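Local coordinates for protein triacylglycerol lipase (Clostridium botulinum, PDB 5AH1) that hydrolyses ester bonds, including those of synthetic polyesters, as a zinc-binding lipase of the alpha/beta-hydrolase family, at residues V224-T229 against G413-M418; I246-G251 against N353-P358; F329-Q334 against K437-D442; G385-I390 against T424-I429. One frame throughout, in Å; residues are numbered along the deposited sequence.

Contact 1: V224-T229 against G413-M418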
loop_
_atom_site.group_PDB
_atom_site.type_symbol
_atom_site.label_atom_id
_atom_site.label_comp_id
_atom_site.label_asym_id
_atom_site.label_seq_id
_atom_site.Cartn_x
_atom_site.Cartn_y
_atom_site.Cartn_z
ATOM N N VAL A 224 -8.998 7.653 -6.064
ATOM C CA VAL A 224 -7.816 6.964 -5.567
ATOM C C VAL A 224 -7.448 7.602 -4.234
ATOM O O VAL A 224 -7.221 8.805 -4.162
ATOM C CB VAL A 224 -6.648 7.134 -6.562
ATOM C CG1 VAL A 224 -5.288 6.809 -5.930
ATOM C CG2 VAL A 224 -6.900 6.289 -7.785
ATOM N N SER A 225 -7.424 6.798 -3.174
ATOM C CA SER A 225 -7.052 7.260 -1.846
ATOM C C SER A 225 -5.836 6.485 -1.380
ATOM O O SER A 225 -5.880 5.250 -1.320
ATOM C CB SER A 225 -8.185 7.038 -0.850
ATOM O OG SER A 225 -9.318 7.823 -1.143
ATOM N N THR A 226 -4.758 7.209 -1.072
ATOM C CA THR A 226 -3.549 6.602 -0.514
ATOM C C THR A 226 -3.486 6.905 0.975
ATOM O O THR A 226 -3.833 8.000 1.409
ATOM C CB THR A 226 -2.251 7.052 -1.254
ATOM O OG1 THR A 226 -1.910 8.408 -0.936
ATOM C CG2 THR A 226 -2.397 6.904 -2.745
ATOM N N ILE A 227 -3.093 5.898 1.754
ATOM C CA ILE A 227 -3.002 5.994 3.204
ATOM C C ILE A 227 -1.628 5.455 3.595
ATOM O O ILE A 227 -1.320 4.296 3.346
ATOM C CB ILE A 227 -4.118 5.181 3.907
ATOM C CG1 ILE A 227 -5.511 5.601 3.435
ATOM C CG2 ILE A 227 -3.980 5.324 5.421
ATOM C CD1 ILE A 227 -6.629 4.764 4.072
ATOM N N SER A 228 -0.809 6.313 4.191
ATOM C CA SER A 228 0.541 5.929 4.619
ATOM C C SER A 228 1.410 5.460 3.454
ATOM O O SER A 228 2.282 4.595 3.604
ATOM C CB SER A 228 0.484 4.819 5.671
ATOM O OG SER A 228 -0.482 5.081 6.678
ATOM N N THR A 229 1.179 6.032 2.284
ATOM C CA THR A 229 1.797 5.522 1.065
ATOM C C THR A 229 3.143 6.199 0.772
ATOM O O THR A 229 3.252 7.424 0.864
ATOM C CB THR A 229 0.854 5.717 -0.133
ATOM O OG1 THR A 229 -0.282 4.874 0.052
ATOM C CG2 THR A 229 1.511 5.383 -1.482
ATOM N N GLY A 413 -8.710 15.537 -10.289
ATOM C CA GLY A 413 -7.515 15.573 -11.118
ATOM C C GLY A 413 -6.232 15.978 -10.426
ATOM O O GLY A 413 -5.217 16.199 -11.082
ATOM N N GLN A 414 -6.259 16.055 -9.099
ATOM C CA GLN A 414 -5.094 16.448 -8.331
ATOM C C GLN A 414 -5.211 15.851 -6.929
ATOM O O GLN A 414 -6.255 15.306 -6.566
ATOM C CB GLN A 414 -4.973 17.969 -8.296
ATOM C CG GLN A 414 -6.120 18.693 -7.636
ATOM C CD GLN A 414 -5.913 20.181 -7.754
ATOM O OE1 GLN A 414 -5.847 20.720 -8.851
ATOM N NE2 GLN A 414 -5.750 20.842 -6.633
ATOM N N TRP A 415 -4.151 15.960 -6.146
ATOM C CA TRP A 415 -4.114 15.414 -4.793
ATOM C C TRP A 415 -4.709 16.373 -3.769
ATOM O O TRP A 415 -4.254 17.502 -3.625
ATOM C CB TRP A 415 -2.665 15.081 -4.408
ATOM C CG TRP A 415 -2.139 13.975 -5.243
ATOM C CD1 TRP A 415 -1.529 14.077 -6.458
ATOM C CD2 TRP A 415 -2.278 12.584 -4.975
ATOM N NE1 TRP A 415 -1.260 12.831 -6.961
ATOM C CE2 TRP A 415 -1.687 11.892 -6.055
ATOM C CE3 TRP A 415 -2.788 11.850 -3.900
ATOM C CZ2 TRP A 415 -1.654 10.504 -6.107
ATOM C CZ3 TRP A 415 -2.760 10.480 -3.949
ATOM C CH2 TRP A 415 -2.180 9.812 -5.038
ATOM N N ASN A 416 -5.696 15.865 -3.051
ATOM C CA ASN A 416 -6.332 16.542 -1.928
ATOM C C ASN A 416 -5.628 15.929 -0.713
ATOM O O ASN A 416 -5.937 14.808 -0.300
ATOM C CB ASN A 416 -7.833 16.273 -1.891
ATOM C CG ASN A 416 -8.559 16.823 -3.100
ATOM O OD1 ASN A 416 -9.179 17.883 -3.028
ATOM N ND2 ASN A 416 -8.540 16.098 -4.198
ATOM N N ALA A 417 -4.634 16.647 -0.192
ATOM C CA ALA A 417 -3.818 16.171 0.924
ATOM C C ALA A 417 -4.561 16.446 2.231
ATOM O O ALA A 417 -4.744 17.592 2.636
ATOM C CB ALA A 417 -2.434 16.823 0.906
ATOM N N MET A 418 -5.028 15.370 2.858
ATOM C CA MET A 418 -5.990 15.477 3.949
ATOM C C MET A 418 -5.282 15.721 5.291
ATOM O O MET A 418 -4.063 15.572 5.398
ATOM C CB MET A 418 -6.881 14.222 3.959
ATOM C CG MET A 418 -7.567 13.985 2.619
ATOM S SD MET A 418 -8.671 15.341 2.127
ATOM C CE MET A 418 -10.009 15.152 3.305
#

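Contact 2: I246-G251 against N353-P358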
loop_
_atom_site.group_PDB
_atom_site.type_symbol
_atom_site.label_atom_id
_atom_site.label_comp_id
_atom_site.label_asym_id
_atom_site.label_seq_id
_atom_site.Cartn_x
_atom_site.Cartn_y
_atom_site.Cartn_z
ATOM N N ILE A 246 13.393 -7.444 3.797
ATOM C CA ILE A 246 12.420 -8.527 3.731
ATOM C C ILE A 246 12.449 -9.375 5.012
ATOM O O ILE A 246 11.409 -9.709 5.573
ATOM C CB ILE A 246 12.649 -9.430 2.494
ATOM C CG1 ILE A 246 12.514 -8.642 1.188
ATOM C CG2 ILE A 246 11.669 -10.599 2.500
ATOM C CD1 ILE A 246 11.108 -8.261 0.850
ATOM N N SER A 247 13.641 -9.709 5.491
ATOM C CA SER A 247 13.773 -10.532 6.685
ATOM C C SER A 247 13.150 -9.826 7.899
ATOM O O SER A 247 12.403 -10.433 8.670
ATOM C CB SER A 247 15.242 -10.875 6.921
ATOM O OG SER A 247 15.360 -11.833 7.947
ATOM N N TYR A 248 13.441 -8.540 8.057
ATOM C CA TYR A 248 12.800 -7.737 9.085
ATOM C C TYR A 248 11.271 -7.818 9.009
ATOM O O TYR A 248 10.601 -7.987 10.029
ATOM C CB TYR A 248 13.241 -6.273 8.977
ATOM C CG TYR A 248 12.382 -5.349 9.800
ATOM C CD1 TYR A 248 12.507 -5.295 11.178
ATOM C CD2 TYR A 248 11.435 -4.539 9.196
ATOM C CE1 TYR A 248 11.707 -4.464 11.942
ATOM C CE2 TYR A 248 10.626 -3.705 9.946
ATOM C CZ TYR A 248 10.773 -3.667 11.321
ATOM O OH TYR A 248 9.955 -2.822 12.057
ATOM N N THR A 249 10.737 -7.722 7.801
ATOM C CA THR A 249 9.297 -7.702 7.638
ATOM C C THR A 249 8.660 -9.070 7.955
ATOM O O THR A 249 7.521 -9.131 8.396
ATOM C CB THR A 249 8.915 -7.185 6.251
ATOM O OG1 THR A 249 9.625 -5.962 6.000
ATOM C CG2 THR A 249 7.436 -6.909 6.194
ATOM N N PHE A 250 9.399 -10.161 7.770
ATOM C CA PHE A 250 8.952 -11.481 8.248
ATOM C C PHE A 250 8.908 -11.490 9.770
ATOM O O PHE A 250 8.012 -12.077 10.368
ATOM C CB PHE A 250 9.854 -12.613 7.751
ATOM C CG PHE A 250 9.562 -13.050 6.348
ATOM C CD1 PHE A 250 8.334 -13.586 6.005
ATOM C CD2 PHE A 250 10.535 -12.961 5.376
ATOM C CE1 PHE A 250 8.086 -13.997 4.710
ATOM C CE2 PHE A 250 10.289 -13.365 4.087
ATOM C CZ PHE A 250 9.069 -13.879 3.749
ATOM N N GLY A 251 9.882 -10.845 10.392
ATOM C CA GLY A 251 9.869 -10.658 11.834
ATOM C C GLY A 251 8.615 -9.929 12.294
ATOM O O GLY A 251 7.950 -10.361 13.231
ATOM N N ASN A 353 4.521 1.474 17.679
ATOM C CA ASN A 353 4.770 0.076 17.973
ATOM C C ASN A 353 6.268 -0.103 18.239
ATOM O O ASN A 353 7.080 0.345 17.441
ATOM C CB ASN A 353 4.369 -0.750 16.754
ATOM C CG ASN A 353 4.331 -2.245 17.025
ATOM O OD1 ASN A 353 5.138 -2.776 17.787
ATOM N ND2 ASN A 353 3.410 -2.939 16.362
ATOM N N PRO A 354 6.647 -0.732 19.366
ATOM C CA PRO A 354 8.081 -0.937 19.645
ATOM C C PRO A 354 8.852 -1.640 18.517
ATOM O O PRO A 354 10.050 -1.404 18.367
ATOM C CB PRO A 354 8.061 -1.766 20.932
ATOM C CG PRO A 354 6.786 -1.327 21.604
ATOM C CD PRO A 354 5.807 -1.165 20.500
ATOM N N ILE A 355 8.168 -2.438 17.704
ATOM C CA ILE A 355 8.797 -3.101 16.562
ATOM C C ILE A 355 9.344 -2.094 15.544
ATOM O O ILE A 355 10.253 -2.411 14.777
ATOM C CB ILE A 355 7.807 -4.094 15.853
ATOM C CG1 ILE A 355 8.537 -5.040 14.910
ATOM C CG2 ILE A 355 6.769 -3.372 15.023
ATOM C CD1 ILE A 355 9.456 -5.971 15.579
ATOM N N PHE A 356 8.810 -0.878 15.566
ATOM C CA PHE A 356 9.221 0.175 14.633
ATOM C C PHE A 356 10.189 1.169 15.276
ATOM O O PHE A 356 10.549 2.158 14.663
ATOM C CB PHE A 356 8.000 0.962 14.120
ATOM C CG PHE A 356 7.043 0.161 13.281
ATOM C CD1 PHE A 356 7.499 -0.751 12.353
ATOM C CD2 PHE A 356 5.677 0.341 13.424
ATOM C CE1 PHE A 356 6.611 -1.476 11.582
ATOM C CE2 PHE A 356 4.782 -0.382 12.657
ATOM C CZ PHE A 356 5.252 -1.296 11.740
ATOM N N TYR A 357 10.612 0.943 16.514
ATOM C CA TYR A 357 11.602 1.850 17.089
ATOM C C TYR A 357 12.876 1.944 16.227
ATOM O O TYR A 357 13.331 3.039 15.915
ATOM C CB TYR A 357 11.977 1.460 18.517
ATOM C CG TYR A 357 10.933 1.684 19.597
ATOM C CD1 TYR A 357 9.748 2.372 19.360
ATOM C CD2 TYR A 357 11.161 1.212 20.883
ATOM C CE1 TYR A 357 8.818 2.560 20.373
ATOM C CE2 TYR A 357 10.242 1.394 21.891
ATOM C CZ TYR A 357 9.086 2.075 21.644
ATOM O OH TYR A 357 8.189 2.245 22.673
ATOM N N PRO A 358 13.456 0.803 15.829
ATOM C CA PRO A 358 14.718 0.954 15.096
ATOM C C PRO A 358 14.533 1.524 13.693
ATOM O O PRO A 358 15.386 2.280 13.214
ATOM C CB PRO A 358 15.269 -0.475 15.039
ATOM C CG PRO A 358 14.108 -1.352 15.251
ATOM C CD PRO A 358 13.155 -0.599 16.145
#

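Contact 3: F329-Q334 against K437-D442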
loop_
_atom_site.group_PDB
_atom_site.type_symbol
_atom_site.label_atom_id
_atom_site.label_comp_id
_atom_site.label_asym_id
_atom_site.label_seq_id
_atom_site.Cartn_x
_atom_site.Cartn_y
_atom_site.Cartn_z
ATOM N N PHE A 329 -6.926 11.458 -3.119
ATOM C CA PHE A 329 -6.815 11.814 -1.710
ATOM C C PHE A 329 -5.599 11.158 -1.134
ATOM O O PHE A 329 -5.364 9.994 -1.387
ATOM C CB PHE A 329 -8.062 11.345 -0.943
ATOM C CG PHE A 329 -9.323 11.968 -1.447
ATOM C CD1 PHE A 329 -9.729 13.223 -0.991
ATOM C CD2 PHE A 329 -10.084 11.329 -2.411
ATOM C CE1 PHE A 329 -10.874 13.813 -1.469
ATOM C CE2 PHE A 329 -11.219 11.919 -2.898
ATOM C CZ PHE A 329 -11.617 13.163 -2.440
ATOM N N SER A 330 -4.888 11.881 -0.291
ATOM C CA SER A 330 -3.756 11.303 0.429
ATOM C C SER A 330 -3.871 11.557 1.919
ATOM O O SER A 330 -4.228 12.659 2.360
ATOM C CB SER A 330 -2.441 11.880 -0.074
ATOM O OG SER A 330 -2.476 13.287 0.045
ATOM N N TRP A 331 -3.567 10.510 2.680
ATOM C CA TRP A 331 -3.540 10.517 4.131
ATOM C C TRP A 331 -2.140 10.161 4.611
ATOM O O TRP A 331 -1.544 9.177 4.147
ATOM C CB TRP A 331 -4.551 9.509 4.663
ATOM C CG TRP A 331 -5.952 9.843 4.279
ATOM C CD1 TRP A 331 -6.612 9.449 3.159
ATOM C CD2 TRP A 331 -6.859 10.680 5.011
ATOM N NE1 TRP A 331 -7.881 9.979 3.151
ATOM C CE2 TRP A 331 -8.063 10.733 4.281
ATOM C CE3 TRP A 331 -6.766 11.388 6.216
ATOM C CZ2 TRP A 331 -9.173 11.460 4.721
ATOM C CZ3 TRP A 331 -7.853 12.106 6.646
ATOM C CH2 TRP A 331 -9.052 12.132 5.909
ATOM N N THR A 332 -1.635 10.988 5.526
ATOM C CA THR A 332 -0.293 10.886 6.088
ATOM C C THR A 332 -0.397 10.486 7.560
ATOM O O THR A 332 -1.143 11.118 8.323
ATOM C CB THR A 332 0.435 12.252 5.994
ATOM O OG1 THR A 332 0.582 12.620 4.614
ATOM C CG2 THR A 332 1.807 12.189 6.660
ATOM N N THR A 333 0.317 9.427 7.928
ATOM C CA THR A 333 0.460 9.017 9.316
ATOM C C THR A 333 1.815 9.460 9.844
ATOM O O THR A 333 2.808 9.461 9.103
ATOM C CB THR A 333 0.295 7.484 9.461
ATOM O OG1 THR A 333 0.856 6.817 8.318
ATOM C CG2 THR A 333 -1.171 7.108 9.556
ATOM N N GLN A 334 1.861 9.804 11.129
ATOM C CA GLN A 334 3.100 10.197 11.802
ATOM C C GLN A 334 3.098 9.653 13.220
ATOM O O GLN A 334 2.073 9.725 13.893
ATOM C CB GLN A 334 3.234 11.719 11.845
ATOM C CG GLN A 334 4.454 12.170 12.643
ATOM C CD GLN A 334 4.676 13.654 12.617
ATOM O OE1 GLN A 334 4.000 14.398 11.903
ATOM N NE2 GLN A 334 5.650 14.099 13.394
ATOM N N LYS A 437 -12.730 1.568 12.917
ATOM C CA LYS A 437 -13.851 1.206 12.048
ATOM C C LYS A 437 -14.738 2.415 11.735
ATOM O O LYS A 437 -15.184 2.595 10.600
ATOM C CB LYS A 437 -14.654 0.031 12.615
ATOM C CG LYS A 437 -15.380 0.313 13.911
ATOM C CD LYS A 437 -15.988 -0.965 14.470
ATOM C CE LYS A 437 -16.703 -0.713 15.787
ATOM N NZ LYS A 437 -17.247 -1.968 16.385
ATOM N N ASP A 438 -14.979 3.265 12.723
ATOM C CA ASP A 438 -15.820 4.440 12.492
ATOM C C ASP A 438 -15.180 5.416 11.509
ATOM O O ASP A 438 -15.859 6.028 10.694
ATOM C CB ASP A 438 -16.144 5.128 13.816
ATOM C CG ASP A 438 -17.056 4.287 14.686
ATOM O OD1 ASP A 438 -18.106 3.846 14.175
ATOM O OD2 ASP A 438 -16.712 4.051 15.865
ATOM N N TRP A 439 -13.860 5.538 11.569
ATOM C CA TRP A 439 -13.132 6.379 10.628
ATOM C C TRP A 439 -13.384 5.903 9.200
ATOM O O TRP A 439 -13.710 6.708 8.307
ATOM C CB TRP A 439 -11.645 6.366 10.967
ATOM C CG TRP A 439 -10.783 7.352 10.192
ATOM C CD1 TRP A 439 -10.318 8.548 10.637
ATOM C CD2 TRP A 439 -10.234 7.180 8.869
ATOM N NE1 TRP A 439 -9.547 9.154 9.676
ATOM C CE2 TRP A 439 -9.480 8.335 8.580
ATOM C CE3 TRP A 439 -10.315 6.171 7.904
ATOM C CZ2 TRP A 439 -8.828 8.518 7.361
ATOM C CZ3 TRP A 439 -9.664 6.352 6.700
ATOM C CH2 TRP A 439 -8.928 7.517 6.436
ATOM N N TYR A 440 -13.254 4.597 8.977
ATOM C CA TYR A 440 -13.480 4.052 7.648
ATOM C C TYR A 440 -14.933 4.179 7.186
ATOM O O TYR A 440 -15.186 4.463 6.015
ATOM C CB TYR A 440 -13.006 2.599 7.566
ATOM C CG TYR A 440 -11.513 2.500 7.430
ATOM C CD1 TYR A 440 -10.691 2.454 8.543
ATOM C CD2 TYR A 440 -10.921 2.509 6.175
ATOM C CE1 TYR A 440 -9.321 2.394 8.411
ATOM C CE2 TYR A 440 -9.549 2.441 6.033
ATOM C CZ TYR A 440 -8.762 2.395 7.156
ATOM O OH TYR A 440 -7.396 2.340 7.001
ATOM N N MET A 441 -15.890 3.984 8.091
ATOM C CA MET A 441 -17.297 4.151 7.730
ATOM C C MET A 441 -17.591 5.604 7.343
ATOM O O MET A 441 -18.289 5.863 6.356
ATOM C CB MET A 441 -18.198 3.645 8.860
ATOM C CG MET A 441 -18.144 2.102 8.942
ATOM S SD MET A 441 -19.163 1.340 10.175
ATOM C CE MET A 441 -18.264 1.812 11.626
ATOM N N ASP A 442 -17.038 6.546 8.104
ATOM C CA ASP A 442 -17.193 7.954 7.779
ATOM C C ASP A 442 -16.506 8.304 6.470
ATOM O O ASP A 442 -17.005 9.131 5.717
ATOM C CB ASP A 442 -16.669 8.848 8.911
ATOM C CG ASP A 442 -17.609 8.896 10.104
ATOM O OD1 ASP A 442 -18.759 8.412 9.994
ATOM O OD2 ASP A 442 -17.187 9.421 11.157
#

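Contact 4: G385-I390 against T424-I429. With K (potassium ion), chain C.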
loop_
_atom_site.group_PDB
_atom_site.type_symbol
_atom_site.label_atom_id
_atom_site.label_comp_id
_atom_site.label_asym_id
_atom_site.label_seq_id
_atom_site.Cartn_x
_atom_site.Cartn_y
_atom_site.Cartn_z
ATOM N N GLY A 385 7.190 5.037 11.282
ATOM C CA GLY A 385 7.833 3.758 11.533
ATOM C C GLY A 385 8.259 3.035 10.265
ATOM O O GLY A 385 9.151 2.176 10.304
ATOM N N VAL A 386 7.629 3.364 9.136
ATOM C CA VAL A 386 7.876 2.670 7.868
ATOM C C VAL A 386 8.103 3.629 6.700
ATOM O O VAL A 386 8.973 3.371 5.867
ATOM C CB VAL A 386 6.749 1.646 7.557
ATOM C CG1 VAL A 386 7.014 0.912 6.268
ATOM C CG2 VAL A 386 6.608 0.655 8.691
ATOM N N VAL A 387 7.346 4.722 6.663
ATOM C CA VAL A 387 7.393 5.664 5.549
ATOM C C VAL A 387 7.583 7.092 6.044
ATOM O O VAL A 387 6.889 7.547 6.942
ATOM C CB VAL A 387 6.107 5.585 4.681
ATOM C CG1 VAL A 387 6.167 6.547 3.521
ATOM C CG2 VAL A 387 5.899 4.160 4.170
ATOM N N ASN A 388 8.509 7.811 5.410
ATOM C CA ASN A 388 8.721 9.223 5.723
ATOM C C ASN A 388 7.439 10.019 5.483
ATOM O O ASN A 388 6.796 9.842 4.456
ATOM C CB ASN A 388 9.834 9.798 4.850
ATOM C CG ASN A 388 11.014 8.850 4.703
ATOM O OD1 ASN A 388 10.928 7.875 3.964
ATOM N ND2 ASN A 388 12.105 9.119 5.418
ATOM N N CYS A 389 7.091 10.922 6.395
ATOM C CA CYS A 389 5.870 11.699 6.260
ATOM C C CYS A 389 5.833 12.523 4.993
ATOM O O CYS A 389 4.790 12.621 4.347
ATOM C CB CYS A 389 5.657 12.597 7.480
ATOM S SG CYS A 389 5.478 11.721 9.029
ATOM N N ILE A 390 6.971 13.102 4.625
ATOM C CA ILE A 390 7.028 13.987 3.469
ATOM C C ILE A 390 6.606 13.263 2.188
ATOM O O ILE A 390 6.114 13.880 1.255
ATOM C CB ILE A 390 8.471 14.584 3.300
ATOM C CG1 ILE A 390 8.492 15.685 2.240
ATOM C CG2 ILE A 390 9.487 13.506 2.963
ATOM C CD1 ILE A 390 9.821 16.389 2.116
ATOM N N THR A 424 -0.036 8.189 15.183
ATOM C CA THR A 424 -0.578 6.988 14.567
ATOM C C THR A 424 0.512 6.352 13.735
ATOM O O THR A 424 1.005 6.965 12.788
ATOM C CB THR A 424 -1.778 7.347 13.678
ATOM O OG1 THR A 424 -2.779 7.987 14.476
ATOM C CG2 THR A 424 -2.363 6.114 13.021
ATOM N N ASP A 425 0.919 5.140 14.094
ATOM C CA ASP A 425 1.968 4.470 13.333
ATOM C C ASP A 425 1.438 3.815 12.071
ATOM O O ASP A 425 0.239 3.769 11.826
ATOM C CB ASP A 425 2.846 3.530 14.196
ATOM C CG ASP A 425 2.209 2.188 14.557
ATOM O OD1 ASP A 425 1.521 1.541 13.745
ATOM O OD2 ASP A 425 2.477 1.741 15.691
ATOM N N HIS A 426 2.376 3.298 11.282
ATOM C CA HIS A 426 2.090 2.789 9.961
ATOM C C HIS A 426 0.980 1.739 9.928
ATOM O O HIS A 426 0.188 1.723 8.998
ATOM C CB HIS A 426 3.377 2.194 9.385
ATOM C CG HIS A 426 3.315 1.951 7.911
ATOM N ND1 HIS A 426 3.303 2.976 6.992
ATOM C CD2 HIS A 426 3.272 0.807 7.192
ATOM C CE1 HIS A 426 3.254 2.473 5.771
ATOM N NE2 HIS A 426 3.239 1.157 5.865
ATOM N N MET A 427 0.962 0.860 10.927
ATOM C CA MET A 427 0.009 -0.247 10.964
ATOM C C MET A 427 -1.263 0.118 11.753
ATOM O O MET A 427 -2.336 -0.448 11.506
ATOM C CB MET A 427 0.680 -1.510 11.526
ATOM C CG MET A 427 1.810 -2.033 10.650
ATOM S SD MET A 427 2.274 -3.748 10.985
ATOM C CE MET A 427 2.707 -3.694 12.718
ATOM N N ASP A 428 -1.152 1.060 12.689
ATOM C CA ASP A 428 -2.298 1.467 13.510
ATOM C C ASP A 428 -3.489 1.877 12.653
ATOM O O ASP A 428 -4.647 1.647 13.028
ATOM C CB ASP A 428 -1.952 2.678 14.372
ATOM C CG ASP A 428 -0.986 2.368 15.508
ATOM O OD1 ASP A 428 -0.876 1.186 15.921
ATOM O OD2 ASP A 428 -0.331 3.321 15.998
ATOM N N ILE A 429 -3.224 2.532 11.528
ATOM C CA ILE A 429 -4.296 3.073 10.695
ATOM C C ILE A 429 -5.108 1.988 9.988
ATOM O O ILE A 429 -6.212 2.256 9.512
ATOM C CB ILE A 429 -3.748 4.130 9.681
ATOM C CG1 ILE A 429 -4.874 4.876 8.940
ATOM C CG2 ILE A 429 -2.750 3.473 8.697
ATOM C CD1 ILE A 429 -5.878 5.592 9.848
HETATM K K K C . 0.921 1.926 17.605
HETATM O O HOH W 1 1.908 1.610 19.811
HETATM O O HOH W 2 1.190 -0.488 17.770
HETATM O O HOH W 3 -1.313 1.555 18.794
#

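Contact 1: V224-T229 against G413-M418
The six-membered ring of Trp415 presents its edge to Thr226 of strand 221-227: the methyl CG2 of Thr226 lies near the indole plane, 3.7 Å from CH2 of Trp415. Val224 reaches the same corner of the ring more loosely and at a slant, with its CG1 4.4 Å from Trp415 CH2. Tyr328 lays its own ring against the indole with the planes at about 45°, and Arg189 of helix 183-197 also touches it. With CG beside the backbone N (chi1 -66°), the indole leans over toward a strand that is not its neighbour. In the parallel sheet of this alpha/beta-hydrolase, strand 327-331 runs between 221-227 and 415-417, and the CA atoms of Thr226 and Ala417 are 9.7 Å apart. A long side chain such as tryptophan's spans that gap, and the small Ser330 on the intervening strand suits the bridge. Threonine suits its place as well: the methyl faces the hydrocarbon edge, while OG1, 3.8 Å from Trp415 CZ3, finds its polar partner in Asn231 ND2. At the other end of the indole, NE1 of Trp415 is hydrogen-bonded to Asp401 OD2, which ties down the one polar atom of a buried ring.

Contact 2: I246-G251 against N353-P358
Tyr248 stretches from helix 242-257 to the turn at Ile355 and Phe356, and its hydroxyl does most of the touching. CG stands anti to the backbone N (chi1 167°), which carries the ring away from its own helix and across to the other segment. There OH of Tyr248 donates a 2.8 Å hydrogen bond to the carbonyl oxygen of Ile355. The oxygen sits at the edge of the phenol, in the ring plane, but from the carbonyl's side the donor stands 51° above the carbonyl plane and uses no lone-pair direction. A phenol fits because it combines length with a polar end, so a buried backbone oxygen is satisfied without any charge. The same hydroxyl meets the edge of Phe356, whose CD1 is 3.2 Å from OH of Tyr248; the two side chains cross at about a right angle. Ile355 divides its branches between two jobs. CG1, anti to the backbone N (chi1 -165°), heads for the helix and lies 3.9 Å from Tyr248 OH, while CG2 rests over the centre of the Phe356 ring. The Ile355 side chain also packs on Val252 and Thr255, about one and two turns beyond Tyr248 in helix 242-257. Behind the bonded carbonyl, OD1 of Asn353 accepts from Ile355 N at 3.0 Å, closing an Asx turn that leads into helix 357-363.

Contact 3: F329-Q334 against K437-D442
Trp439, which turns its indole toward Trp331 of strand 327-331, follows two polar residues, Lys437 and Asp438, in the first turn of helix 437-448. With CG anti to the backbone N (chi1 -172°), the Trp439 ring extends from the helix until CZ2 stands over one face of Trp331, 3.7 Å from CE3 of that residue and displaced toward the rim of the ring. The six-membered rings form a T-shaped (edge-to-face) pair, with centroids 4.9 Å apart and planes at 75°; the C-H edge of Trp439 thus points into the pi cloud of Trp331. This is helix-on-sheet packing of the alpha/beta-hydrolase fold, in which helix 437-448 lies against the central parallel sheet. Tryptophan on both sides supplies enough reach to fill a gap of 12.3 Å between the two CA atoms, Trp331 and Trp439. Next in sequence, Tyr440 places its ring under its neighbour, with CE3 of Trp439 3.7 Å above the ring centre. Met441 then turns its flexible side chain to Leu110 of helix 106-112, and the charged Asp442 suits an exposed position. Just past the segment, Tyr443 meets both indoles, and its OH accepts a hydrogen bond from Trp331 NE1.

Contact 4: G385-I390 against T424-I429
His426 and Val386 meet through a CH-pi contact, and the imidazole can be followed outward from its root. CB of His426 lies 3.6 Å from the Val386 methyl CG2. CG, the next atom, is 3.5 Å from Val386 CB, which stands over the ring face, 15° off the normal through its centroid. CD2 continues beneath the same valine. On the other branch ND1 is hydrogen-bonded to OD2 of Asp384, the residue just before Gly385. CE1 at the far end of the ring touches Val387, its CG2 being 3.5 Å away at a slant, and NE2 comes within 3.8 Å of Val386 CG1. A beta-branched valine suits the place, since its stiff fork covers the ring while competing for no polar atom. Gly385 permits the chain to turn with a positive phi (102°) that a side chain would make awkward.

Immediately before the histidine, Asp425 OD1 receives the backbone N-H groups of Met427 and Asp428, forming an Asx turn and motif, while Asp428 OD2 in return accepts from Asp425 N. The other oxygen, OD2 of Asp425, binds potassium at 2.5 Å; Asp428 chelates it with both carboxylate oxygens, and Pro351 O and three waters complete the site. Such an all-oxygen shell suits an alkali cation, which probably offsets the repulsion between the two carboxylates. The bond to Asp384 and contact with the nucleophile elbow are consistent with His426 serving as histidine of a Ser-His-Asp triad.

How the contacts relate
Contacts 1 and 3 share the central sheet, and Ser228 OG lies 2.7 Å from Thr333 OG1 just beyond the ends of adjacent strands. Contact 4 sits beyond those ends: Ser228 O is 3.2 Å from His426 CE1, and Tyr440 OH of contact 3 lies 2.8 Å from Ile429 O. The loops of contact 4 thus gather round the probable active site, to which Ser182 of the GxSxG pattern would bring the nucleophile. Contact 2 is remote from contact 1, 26 Å between centres, but 13 Å from contact 4: Asn353 N is 2.9 Å from Asp425 OD2, a potassium ligand, and Phe356 CE1 packs 3.6 Å from Val386 CG2. Contact 4 therefore touches all three others.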